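Local coordinates for protein heterodimeric restriction endonuclease R.BspD6I small subunit (Bacillus sp., PDB 2P14) that serves as the catalytic small subunit of a heterodimeric type IIS restriction endonuclease, probably cleaving DNA in complex with a larger, site-specific nicking subunit, at residues A[26-29]-A[30-34]; A[63-67]-A[68-72]; A[111-115]-A[116-120]; A[150-154]-A[155-159]; A[176-179]-A[180-183]. One frame throughout, in Å; residues are numbered along the deposited sequence.

In the fold
Contact 2 is the buried one: a tight turn of the central mixed sheet, with paired backbones and aromatic and aliphatic packing. Contacts 1 and 4 touch it and each other, so the end of helix 17-32, the 63-72 hairpin and the start of helix 154-165 form one cluster around Phe-29, Tyr-65 and Phe-152. Contacts 3 and 5 make a second cluster, their centres about 12 Å apart, where Leu-178 packs on Ile-113, Leu-115 and Ala-118. Contacts 3 and 4 both start helices with a side-chain cap, Asp-114 in one and Asn-153 in the other; contact 1 ends a helix at a glycine, and contact 5 lies inside one. Salt bridges belong to contacts 3 and 4, at the partly buried helix starts.

Contact 1 (A[26-29]-A[30-34]); sequences YRVF and KKLGS
Lys-30 N donates to Tyr-26 O over 2.8 Å, nearly straight at 164°, and three more bonds of the same i to i+4 kind carry the last turns of the helix: Lys-31 N to Arg-27 O, Leu-32 N to Val-28 O, and Gly-33 N to Phe-29 O at 3.2 Å. Gly-33 then leaves helical geometry with positive phi (70°), a backbone conformation that favours glycine. A water bridges this exit, donating to both Phe-29 O and Gly-33 O at 2.8 Å.

Among the side chains, Tyr-26 and Lys-30 run alongside each other. With CG anti to the backbone N in both, the lysine chain runs beside the phenol and its CD comes to 3.6 Å from Tyr-26 OH. The hydroxyl itself is hydrogen-bonded to a glycerol, probably from the crystallisation liquor. On another side of the helix, Val-28 CG1 lies 4.1 Å from Leu-32 CD1, two buried side chains heading the same way.

Helix 17-32 thus shows different faces to its neighbours. Tyr-26 and Lys-30 rest on Leu-38 of strand 37-40, Val-28 on Phe-138 and Val-142 of helix 135-146 and on Ile-4 of helix 2-7, and Phe-29 on Tyr-65 of the hairpin.

Contact 2 (A[63-67]-A[68-72]); sequences VEYEH and FSILI
Val-63 and Ile-70 form an antiparallel hydrogen-bonded pair, Val-63 N to Ile-70 O and Ile-70 N to Val-63 O both 2.9 Å, followed by the non-hydrogen-bonded pair Glu-64 and Ser-69. Tyr-65 N then donates to Phe-68 O at 2.8 Å with a more bent angle of 144°, closing the turn through Glu-66 and His-67.

The Tyr-65 and Phe-68 side chains project together from the turn, their ring planes inclined at 32°. Tyr-65 CD2 comes over one face of the Phe-68 ring, 3.4 Å from Phe-68 CZ. Phe-68 reaches there with chi1 at 73°, its CG lodged between the backbone N and the carbonyl carbon. At the edge of the tyrosine ring, in its plane, Ile-70 CD1 meets Tyr-65 CE2 at 3.8 Å. Val-63 shares this face of the sheet with Ile-70: its CG1 lies 3.7 Å from Ile-70 CB and also touches Ile-72 CD1.

On the face carrying Glu-64 and Ser-69 the chemistry is polar. Glu-64 CG packs 3.4 Å from Ser-69 OG, and both Glu-64 OE2 and Ser-69 OG are hydrogen-bonded to Tyr-97 OH. A water donates to Tyr-65 O and also bonds Ser-69 OG, tying the turn to the strand.

The hairpin sits inside the mixed sheet, with strand 37-40 beyond 61-64 and strand 104-110 beyond 69-75. Phe-29 of helix 17-32 and Leu-157 of helix 154-165 pack on Ile-70.

Contact 3 (A[111-115]-A[116-120]); sequences KSIDL and SFARH
An N-cap starts helix 115-121 just after strand 104-110: the Asp-114 carboxylate reaches forward to the first turn and accepts from Phe-117 N at its OD2, 3.0 Å away. Asp-114 can do this because a chi1 of 172° carries CG away from its own N, which brings OD2 in front of Phe-117 N. The donor meets OD2 on the anti side, 25° out of the carboxylate plane. The negative charge there would be expected to interact favourably with the helix dipole.

Regular helix bonding begins at the same residue, with Ala-118 N to Asp-114 O at 2.9 Å in the carbonyl plane, and continues with Arg-119 N to Leu-115 O. This strand-loop-helix connection lies in the part of the chain related to AlwI endonuclease of the PDDEXK clan.

Leu-115 crosses the Arg-119 side chain at an angle, its CG over one face of the guanidinium, 3.5 Å above the plane and toward the rim. Arg-119 NH2 is salt-bridged to Glu-175 of helix 174-184, a helix that Leu-115 touches too. On the inner side, Ile-113 CG2 approaches the edge of the Phe-117 ring, 4.3 Å from Phe-117 CD2, and lies equally far from Ala-118 CB.

Contact 4 (A[150-154]-A[155-159]); sequences EHFNP and NKLKE
The Phe-152 ring meets Leu-157 at its edge, in plane, with Leu-157 CD2 3.8 Å from Phe-152 CZ. One of its faces is covered by Pro-154, whose N sits over the ring centre, 4.0 Å above the plane. A chi1 near 180° in both Phe-152 and Leu-157 (175° and 179°) extends them away from the N of their own residue, and their side chains meet at a slant across the start of the helix.

Asn-153 is the N-cap of helix 154-165. Its OD1 accepts from Asn-155 N at 3.0 Å, with the donor well above the amide plane rather than on a lone pair. Its backbone O takes Lys-156 N at 2.9 Å and, weakly, Leu-157 N; Lys-158 N to Pro-154 O then sets the regular pattern.

Outside the turn, Lys-156 stretches fully extended back to Glu-150. Its NZ bonds OE1 of Glu-150 at 3.1 Å through the syn lone pair and OE2 more weakly, a salt bridge that straps the incoming loop to the helix.

Leu-157 also packs on Leu-141 and Lys-156 on Leu-145, both of helix 135-146. Phe-152 and Pro-154 press on Tyr-65 of the hairpin, and Phe-152 O bonds Ser-34 OG just past the end of helix 17-32.

Contact 5 (A[176-179]-A[180-183]); sequences EWLT and FIEY
In Trp-177 a chi1 of -178° sends the indole away from the amide N of that residue, while Ile-181 holds CG1 opposite its carbonyl carbon (chi1 -65°); together these put the isoleucine methyl against the indole one turn away. Ile-181 CD1 lies over the face of the five-membered ring, 4.0 Å from its centroid and 27° off the normal, a CH-pi contact. Its nearest ring atom is Trp-177 NE1, at 3.6 Å. The two side chains run alongside each other, and Leu-178 CD2 reaches the same methyl more loosely at 4.5 Å.

Underneath, the backbone of helix 174-184 is regular. Phe-180 N bonds Glu-176 O, Ile-181 N bonds Trp-177 O, Glu-182 N bonds Leu-178 O at 3.1 Å in an almost straight line, and Tyr-183 N bonds Thr-179 O at 2.9 Å.

Trp-177, Leu-178 and Ile-181 all rest on Pro-132 of strand 130-134, and Leu-178 also reaches Leu-115 and Ala-118 of helix 115-121. The buried indole N-H is satisfied by Leu-164 O, and Lys-125 makes a cation-pi contact with the ring. With a polar bond at its N-H and packing over its face, the indole is probably restrained in its rotation.

Contact 1 (A[26-29]-A[30-34])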
# COMPACT_ATOMS: atom_id res chain seq x y z
N TYR A 26 8.12 -3.19 -2.02
CA TYR A 26 8.70 -4.26 -1.20
C TYR A 26 10.06 -3.85 -0.61
O TYR A 26 10.31 -4.10 0.58
CB TYR A 26 8.82 -5.50 -2.10
CG TYR A 26 9.83 -6.53 -1.65
CD1 TYR A 26 9.54 -7.46 -0.65
CD2 TYR A 26 11.09 -6.57 -2.25
CE1 TYR A 26 10.49 -8.42 -0.26
CE2 TYR A 26 12.03 -7.51 -1.87
CZ TYR A 26 11.74 -8.41 -0.88
OH TYR A 26 12.71 -9.35 -0.55
N ARG A 27 10.93 -3.23 -1.41
CA ARG A 27 12.23 -2.76 -0.86
C ARG A 27 12.05 -1.81 0.32
O ARG A 27 12.82 -1.87 1.27
CB ARG A 27 13.08 -2.08 -1.95
CG ARG A 27 13.52 -3.03 -3.07
CD ARG A 27 14.84 -2.56 -3.66
NE ARG A 27 14.68 -1.29 -4.34
CZ ARG A 27 15.68 -0.49 -4.70
NH1 ARG A 27 16.96 -0.80 -4.44
NH2 ARG A 27 15.41 0.63 -5.33
N VAL A 28 11.04 -0.94 0.26
CA VAL A 28 10.77 -0.02 1.39
C VAL A 28 10.46 -0.80 2.66
O VAL A 28 11.07 -0.57 3.73
CB VAL A 28 9.61 0.94 1.07
CG1 VAL A 28 9.24 1.76 2.35
CG2 VAL A 28 9.97 1.87 -0.02
N PHE A 29 9.51 -1.73 2.56
CA PHE A 29 9.11 -2.53 3.73
C PHE A 29 10.19 -3.48 4.23
O PHE A 29 10.38 -3.66 5.44
CB PHE A 29 7.79 -3.25 3.47
CG PHE A 29 6.62 -2.36 3.58
CD1 PHE A 29 6.03 -2.11 4.83
CD2 PHE A 29 6.11 -1.72 2.45
CE1 PHE A 29 4.95 -1.24 4.95
CE2 PHE A 29 5.03 -0.85 2.57
CZ PHE A 29 4.45 -0.62 3.83
N LYS A 30 10.97 -4.02 3.32
CA LYS A 30 12.11 -4.85 3.73
C LYS A 30 13.11 -3.99 4.53
O LYS A 30 13.62 -4.41 5.59
CB LYS A 30 12.79 -5.46 2.50
CG LYS A 30 13.97 -6.43 2.84
CD LYS A 30 14.55 -7.04 1.58
CE LYS A 30 15.76 -7.90 1.92
NZ LYS A 30 15.30 -9.11 2.65
N LYS A 31 13.38 -2.79 4.04
CA LYS A 31 14.35 -1.92 4.72
C LYS A 31 13.83 -1.38 6.06
O LYS A 31 14.61 -1.20 7.01
CB LYS A 31 14.79 -0.77 3.84
CG LYS A 31 16.03 -0.12 4.40
CD LYS A 31 16.85 0.57 3.40
CE LYS A 31 18.11 1.12 4.02
NZ LYS A 31 19.00 1.58 2.97
N LEU A 32 12.53 -1.12 6.15
CA LEU A 32 11.98 -0.67 7.44
C LEU A 32 12.18 -1.73 8.51
O LEU A 32 12.40 -1.41 9.69
CB LEU A 32 10.50 -0.33 7.29
CG LEU A 32 10.16 0.97 6.58
CD1 LEU A 32 8.67 1.06 6.34
CD2 LEU A 32 10.67 2.20 7.33
N GLY A 33 12.03 -2.98 8.11
CA GLY A 33 12.27 -4.13 8.95
C GLY A 33 11.23 -4.30 10.06
O GLY A 33 10.09 -3.83 9.93
N SER A 34 11.61 -5.04 11.10
CA SER A 34 10.74 -5.19 12.29
C SER A 34 9.50 -6.08 12.03
O SER A 34 8.54 -6.02 12.80
CB SER A 34 10.28 -3.80 12.86
OG SER A 34 11.35 -2.91 13.24
O HOH W 1 8.59 -3.48 7.62

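Contact 2 (A[63-67]-A[68-72])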
# COMPACT_ATOMS: atom_id res chain seq x y z
N VAL A 63 2.96 -7.94 4.57
CA VAL A 63 3.91 -7.83 5.69
C VAL A 63 3.15 -8.16 6.99
O VAL A 63 2.09 -7.57 7.28
CB VAL A 63 4.60 -6.44 5.75
CG1 VAL A 63 3.61 -5.36 6.03
CG2 VAL A 63 5.73 -6.40 6.78
N GLU A 64 3.67 -9.15 7.72
CA GLU A 64 3.04 -9.53 8.98
C GLU A 64 3.89 -9.05 10.13
O GLU A 64 5.03 -9.44 10.26
CB GLU A 64 2.86 -11.05 9.04
CG GLU A 64 1.88 -11.53 7.99
CD GLU A 64 1.58 -13.02 8.07
OE1 GLU A 64 2.54 -13.81 8.33
OE2 GLU A 64 0.42 -13.39 7.84
N TYR A 65 3.33 -8.17 10.95
CA TYR A 65 4.01 -7.72 12.14
C TYR A 65 3.41 -8.48 13.32
O TYR A 65 2.46 -9.24 13.17
CB TYR A 65 3.80 -6.24 12.34
CG TYR A 65 4.37 -5.40 11.23
CD1 TYR A 65 5.77 -5.26 11.09
CD2 TYR A 65 3.53 -4.74 10.33
CE1 TYR A 65 6.32 -4.49 10.07
CE2 TYR A 65 4.07 -3.96 9.30
CZ TYR A 65 5.47 -3.83 9.17
OH TYR A 65 5.97 -3.04 8.15
N GLU A 66 3.94 -8.22 14.51
CA GLU A 66 3.46 -8.93 15.67
C GLU A 66 1.95 -8.83 15.90
O GLU A 66 1.29 -9.85 16.12
CB GLU A 66 4.21 -8.40 16.88
CG GLU A 66 3.99 -9.17 18.13
CD GLU A 66 5.15 -8.98 19.02
OE1 GLU A 66 6.22 -9.59 18.71
OE2 GLU A 66 5.00 -8.18 19.99
N HIS A 67 1.41 -7.62 15.84
CA HIS A 67 0.02 -7.48 16.25
C HIS A 67 -0.95 -7.21 15.10
O HIS A 67 -2.15 -7.10 15.31
CB HIS A 67 -0.10 -6.41 17.32
CG HIS A 67 0.63 -6.77 18.58
ND1 HIS A 67 0.23 -7.80 19.39
CD2 HIS A 67 1.76 -6.27 19.12
CE1 HIS A 67 1.07 -7.91 20.40
NE2 HIS A 67 2.01 -6.98 20.27
N PHE A 68 -0.41 -7.13 13.88
CA PHE A 68 -1.27 -6.79 12.74
C PHE A 68 -0.50 -7.02 11.48
O PHE A 68 0.74 -7.16 11.52
CB PHE A 68 -1.73 -5.32 12.79
CG PHE A 68 -0.65 -4.32 12.45
CD1 PHE A 68 -0.64 -3.64 11.23
CD2 PHE A 68 0.40 -4.06 13.35
CE1 PHE A 68 0.37 -2.71 10.90
CE2 PHE A 68 1.42 -3.15 13.03
CZ PHE A 68 1.42 -2.48 11.82
N SER A 69 -1.23 -7.06 10.36
CA SER A 69 -0.64 -7.23 9.04
C SER A 69 -1.03 -6.08 8.12
O SER A 69 -2.07 -5.44 8.32
CB SER A 69 -1.10 -8.57 8.46
OG SER A 69 -0.65 -9.60 9.32
N ILE A 70 -0.22 -5.88 7.08
CA ILE A 70 -0.56 -4.95 6.01
C ILE A 70 -0.45 -5.68 4.70
O ILE A 70 0.58 -6.30 4.43
CB ILE A 70 0.35 -3.71 5.93
CG1 ILE A 70 0.53 -3.03 7.30
CG2 ILE A 70 -0.21 -2.70 4.93
CD1 ILE A 70 1.59 -1.93 7.26
N LEU A 71 -1.55 -5.66 3.95
CA LEU A 71 -1.52 -6.16 2.57
C LEU A 71 -1.22 -4.93 1.74
O LEU A 71 -1.92 -3.92 1.85
CB LEU A 71 -2.87 -6.73 2.17
CG LEU A 71 -3.24 -8.12 2.68
CD1 LEU A 71 -3.47 -8.04 4.20
CD2 LEU A 71 -4.47 -8.63 2.01
N ILE A 72 -0.21 -4.99 0.88
CA ILE A 72 0.16 -3.84 0.09
C ILE A 72 -0.15 -4.15 -1.38
O ILE A 72 0.29 -5.19 -1.93
CB ILE A 72 1.63 -3.46 0.28
CG1 ILE A 72 1.91 -3.15 1.78
CG2 ILE A 72 1.92 -2.22 -0.53
CD1 ILE A 72 3.00 -3.98 2.33
O HOH W 2 0.23 -10.32 11.87

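Contact 3 (A[111-115]-A[116-120])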
# COMPACT_ATOMS: atom_id res chain seq x y z
N LYS A 111 -0.19 6.23 -8.26
CA LYS A 111 0.34 7.57 -8.62
C LYS A 111 -0.63 8.67 -8.21
O LYS A 111 -0.24 9.75 -7.76
CB LYS A 111 0.59 7.66 -10.12
CG LYS A 111 1.73 6.78 -10.59
CD LYS A 111 2.22 7.21 -11.96
CE LYS A 111 1.15 7.09 -13.03
NZ LYS A 111 1.69 7.50 -14.36
N SER A 112 -1.91 8.35 -8.37
CA SER A 112 -2.97 9.25 -7.97
C SER A 112 -4.15 8.37 -7.63
O SER A 112 -4.31 7.29 -8.20
CB SER A 112 -3.31 10.21 -9.10
OG SER A 112 -3.63 9.49 -10.27
N ILE A 113 -4.97 8.83 -6.68
CA ILE A 113 -6.09 8.01 -6.19
C ILE A 113 -7.38 8.49 -6.84
O ILE A 113 -7.75 9.67 -6.70
CB ILE A 113 -6.21 8.06 -4.63
CG1 ILE A 113 -4.88 7.68 -3.98
CG2 ILE A 113 -7.38 7.16 -4.16
CD1 ILE A 113 -4.36 6.30 -4.40
N ASP A 114 -8.04 7.59 -7.56
CA ASP A 114 -9.28 7.95 -8.26
C ASP A 114 -10.44 7.99 -7.25
O ASP A 114 -10.54 7.14 -6.37
CB ASP A 114 -9.53 6.94 -9.37
CG ASP A 114 -10.88 7.10 -10.01
OD1 ASP A 114 -11.01 8.05 -10.80
OD2 ASP A 114 -11.77 6.28 -9.71
N LEU A 115 -11.32 8.98 -7.40
CA LEU A 115 -12.43 9.14 -6.47
C LEU A 115 -13.41 7.95 -6.49
O LEU A 115 -13.87 7.52 -5.45
CB LEU A 115 -13.14 10.45 -6.75
CG LEU A 115 -13.83 11.17 -5.61
CD1 LEU A 115 -12.88 11.51 -4.46
CD2 LEU A 115 -14.43 12.43 -6.23
N SER A 116 -13.71 7.38 -7.67
CA SER A 116 -14.58 6.21 -7.72
C SER A 116 -13.96 5.01 -7.02
O SER A 116 -14.64 4.26 -6.35
CB SER A 116 -14.96 5.85 -9.15
OG SER A 116 -15.61 6.94 -9.77
N PHE A 117 -12.65 4.83 -7.19
CA PHE A 117 -11.92 3.80 -6.45
C PHE A 117 -12.01 4.05 -4.92
O PHE A 117 -12.27 3.14 -4.17
CB PHE A 117 -10.46 3.78 -6.88
CG PHE A 117 -9.59 2.79 -6.13
CD1 PHE A 117 -9.64 1.42 -6.41
CD2 PHE A 117 -8.75 3.24 -5.11
CE1 PHE A 117 -8.84 0.52 -5.71
CE2 PHE A 117 -7.95 2.36 -4.41
CZ PHE A 117 -7.99 1.00 -4.72
N ALA A 118 -11.79 5.30 -4.51
CA ALA A 118 -11.88 5.64 -3.07
C ALA A 118 -13.27 5.38 -2.50
O ALA A 118 -13.40 4.90 -1.38
CB ALA A 118 -11.49 7.09 -2.84
N ARG A 119 -14.30 5.69 -3.29
CA ARG A 119 -15.67 5.36 -2.89
C ARG A 119 -15.87 3.86 -2.70
O ARG A 119 -16.52 3.42 -1.73
CB ARG A 119 -16.69 5.96 -3.87
CG ARG A 119 -16.75 7.50 -3.77
CD ARG A 119 -17.79 8.00 -4.76
NE ARG A 119 -17.68 9.43 -4.96
CZ ARG A 119 -17.32 9.98 -6.11
NH1 ARG A 119 -17.04 9.21 -7.17
NH2 ARG A 119 -17.25 11.30 -6.22
N HIS A 120 -15.30 3.07 -3.62
CA HIS A 120 -15.36 1.62 -3.52
C HIS A 120 -14.69 1.06 -2.28
O HIS A 120 -15.27 0.25 -1.55
CB HIS A 120 -14.70 0.99 -4.77
CG HIS A 120 -14.94 -0.48 -4.90
ND1 HIS A 120 -16.16 -0.98 -5.31
CD2 HIS A 120 -14.14 -1.55 -4.69
CE1 HIS A 120 -16.09 -2.30 -5.34
NE2 HIS A 120 -14.88 -2.67 -4.96

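Contact 4 (A[150-154]-A[155-159])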
# COMPACT_ATOMS: atom_id res chain seq x y z
N GLU A 150 14.81 7.63 14.02
CA GLU A 150 13.92 6.90 14.92
C GLU A 150 13.81 5.41 14.53
O GLU A 150 13.64 5.09 13.34
CB GLU A 150 12.52 7.55 14.88
CG GLU A 150 11.58 7.17 16.03
CD GLU A 150 10.14 7.64 15.84
OE1 GLU A 150 9.75 8.09 14.73
OE2 GLU A 150 9.36 7.54 16.82
N HIS A 151 13.92 4.52 15.51
CA HIS A 151 13.72 3.08 15.31
C HIS A 151 12.34 2.91 14.70
O HIS A 151 11.41 3.63 15.07
CB HIS A 151 13.78 2.32 16.65
CG HIS A 151 13.47 0.86 16.53
ND1 HIS A 151 12.29 0.31 16.98
CD2 HIS A 151 14.18 -0.16 15.99
CE1 HIS A 151 12.29 -0.99 16.72
NE2 HIS A 151 13.43 -1.30 16.12
N PHE A 152 12.21 1.98 13.77
CA PHE A 152 10.91 1.72 13.21
C PHE A 152 10.06 0.89 14.15
O PHE A 152 10.38 -0.28 14.43
CB PHE A 152 11.02 1.06 11.83
CG PHE A 152 9.69 0.67 11.25
CD1 PHE A 152 8.69 1.63 11.09
CD2 PHE A 152 9.42 -0.65 10.94
CE1 PHE A 152 7.44 1.26 10.58
CE2 PHE A 152 8.20 -1.02 10.44
CZ PHE A 152 7.21 -0.06 10.25
N ASN A 153 8.96 1.49 14.62
CA ASN A 153 8.01 0.78 15.43
C ASN A 153 6.74 0.47 14.60
O ASN A 153 5.97 1.38 14.33
CB ASN A 153 7.64 1.63 16.65
CG ASN A 153 6.66 0.95 17.58
OD1 ASN A 153 6.21 -0.15 17.35
ND2 ASN A 153 6.35 1.63 18.70
N PRO A 154 6.53 -0.80 14.22
CA PRO A 154 5.34 -1.14 13.43
C PRO A 154 4.04 -0.65 14.09
O PRO A 154 3.09 -0.29 13.39
CB PRO A 154 5.37 -2.67 13.39
CG PRO A 154 6.85 -3.02 13.53
CD PRO A 154 7.34 -1.99 14.53
N ASN A 155 3.99 -0.61 15.43
CA ASN A 155 2.78 -0.15 16.09
C ASN A 155 2.46 1.32 15.86
O ASN A 155 1.28 1.70 15.86
CB ASN A 155 2.84 -0.47 17.58
CG ASN A 155 3.14 -1.92 17.84
OD1 ASN A 155 4.15 -2.27 18.49
ND2 ASN A 155 2.28 -2.79 17.33
N LYS A 156 3.50 2.14 15.66
CA LYS A 156 3.31 3.52 15.27
C LYS A 156 2.72 3.60 13.86
O LYS A 156 1.83 4.43 13.59
CB LYS A 156 4.62 4.31 15.40
CG LYS A 156 4.49 5.78 15.02
CD LYS A 156 5.82 6.54 15.13
CE LYS A 156 5.61 7.99 14.71
NZ LYS A 156 6.77 8.88 15.06
N LEU A 157 3.21 2.76 12.95
CA LEU A 157 2.64 2.69 11.62
C LEU A 157 1.17 2.27 11.69
O LEU A 157 0.32 2.84 10.99
CB LEU A 157 3.45 1.74 10.71
CG LEU A 157 2.91 1.57 9.28
CD1 LEU A 157 2.73 2.92 8.59
CD2 LEU A 157 3.86 0.65 8.50
N LYS A 158 0.84 1.28 12.54
CA LYS A 158 -0.58 0.91 12.69
C LYS A 158 -1.43 2.12 13.14
O LYS A 158 -2.52 2.36 12.59
CB LYS A 158 -0.74 -0.27 13.67
CG LYS A 158 -2.19 -0.80 13.66
CD LYS A 158 -2.42 -2.01 14.54
CE LYS A 158 -2.94 -1.51 15.89
NZ LYS A 158 -3.25 -2.65 16.80
N GLU A 159 -0.96 2.87 14.14
CA GLU A 159 -1.72 4.04 14.61
C GLU A 159 -1.94 5.07 13.49
O GLU A 159 -3.02 5.66 13.37
CB GLU A 159 -1.03 4.69 15.80
CG GLU A 159 -1.14 3.90 17.09
CD GLU A 159 -0.48 4.63 18.24
OE1 GLU A 159 0.15 5.68 17.99
OE2 GLU A 159 -0.61 4.15 19.40

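Contact 5 (A[176-179]-A[180-183])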
# COMPACT_ATOMS: atom_id res chain seq x y z
N GLU A 176 -13.72 14.32 1.15
CA GLU A 176 -13.20 14.75 2.44
C GLU A 176 -12.07 13.83 2.93
O GLU A 176 -11.08 14.28 3.51
CB GLU A 176 -14.34 14.80 3.47
CG GLU A 176 -13.86 15.09 4.90
CD GLU A 176 -14.97 15.32 5.92
OE1 GLU A 176 -16.17 15.23 5.57
OE2 GLU A 176 -14.61 15.63 7.08
N TRP A 177 -12.24 12.53 2.69
CA TRP A 177 -11.26 11.57 3.14
C TRP A 177 -9.94 11.80 2.43
O TRP A 177 -8.87 11.84 3.08
CB TRP A 177 -11.77 10.16 2.80
CG TRP A 177 -10.90 9.00 3.25
CD1 TRP A 177 -10.00 8.99 4.30
CD2 TRP A 177 -10.89 7.69 2.69
NE1 TRP A 177 -9.45 7.73 4.43
CE2 TRP A 177 -9.98 6.92 3.45
CE3 TRP A 177 -11.57 7.08 1.61
CZ2 TRP A 177 -9.73 5.57 3.18
CZ3 TRP A 177 -11.32 5.74 1.34
CH2 TRP A 177 -10.41 5.00 2.11
N LEU A 178 -9.98 11.88 1.10
CA LEU A 178 -8.73 12.05 0.38
C LEU A 178 -8.06 13.40 0.72
O LEU A 178 -6.82 13.50 0.78
CB LEU A 178 -8.93 11.90 -1.13
CG LEU A 178 -9.39 10.54 -1.66
CD1 LEU A 178 -9.42 10.57 -3.22
CD2 LEU A 178 -8.53 9.36 -1.12
N THR A 179 -8.87 14.43 0.93
CA THR A 179 -8.34 15.72 1.41
C THR A 179 -7.62 15.58 2.74
O THR A 179 -6.53 16.11 2.92
CB THR A 179 -9.46 16.77 1.51
OG1 THR A 179 -10.05 16.93 0.20
CG2 THR A 179 -8.89 18.13 2.01
N PHE A 180 -8.19 14.80 3.64
CA PHE A 180 -7.58 14.62 4.94
C PHE A 180 -6.21 13.95 4.83
O PHE A 180 -5.25 14.32 5.51
CB PHE A 180 -8.49 13.80 5.85
CG PHE A 180 -7.87 13.48 7.17
CD1 PHE A 180 -7.95 14.41 8.21
CD2 PHE A 180 -7.21 12.26 7.39
CE1 PHE A 180 -7.35 14.14 9.43
CE2 PHE A 180 -6.64 11.98 8.61
CZ PHE A 180 -6.71 12.92 9.64
N ILE A 181 -6.13 12.93 3.97
CA ILE A 181 -4.86 12.22 3.82
C ILE A 181 -3.78 13.14 3.28
O ILE A 181 -2.66 13.22 3.83
CB ILE A 181 -5.06 10.99 2.93
CG1 ILE A 181 -5.99 10.01 3.62
CG2 ILE A 181 -3.72 10.31 2.64
CD1 ILE A 181 -6.38 8.78 2.76
N GLU A 182 -4.13 13.87 2.23
CA GLU A 182 -3.22 14.82 1.63
C GLU A 182 -2.78 15.84 2.66
O GLU A 182 -1.58 16.06 2.81
CB GLU A 182 -3.85 15.48 0.40
CG GLU A 182 -2.96 16.52 -0.26
CD GLU A 182 -1.68 15.96 -0.91
OE1 GLU A 182 -1.56 14.73 -1.14
OE2 GLU A 182 -0.78 16.77 -1.20
N TYR A 183 -3.73 16.41 3.40
CA TYR A 183 -3.43 17.47 4.37
C TYR A 183 -2.47 16.98 5.43
O TYR A 183 -1.52 17.68 5.80
CB TYR A 183 -4.73 17.93 5.01
CG TYR A 183 -4.55 19.12 5.95
CD1 TYR A 183 -4.51 20.41 5.44
CD2 TYR A 183 -4.45 18.95 7.32
CE1 TYR A 183 -4.34 21.50 6.26
CE2 TYR A 183 -4.28 20.04 8.16
CZ TYR A 183 -4.24 21.31 7.62
OH TYR A 183 -4.08 22.42 8.41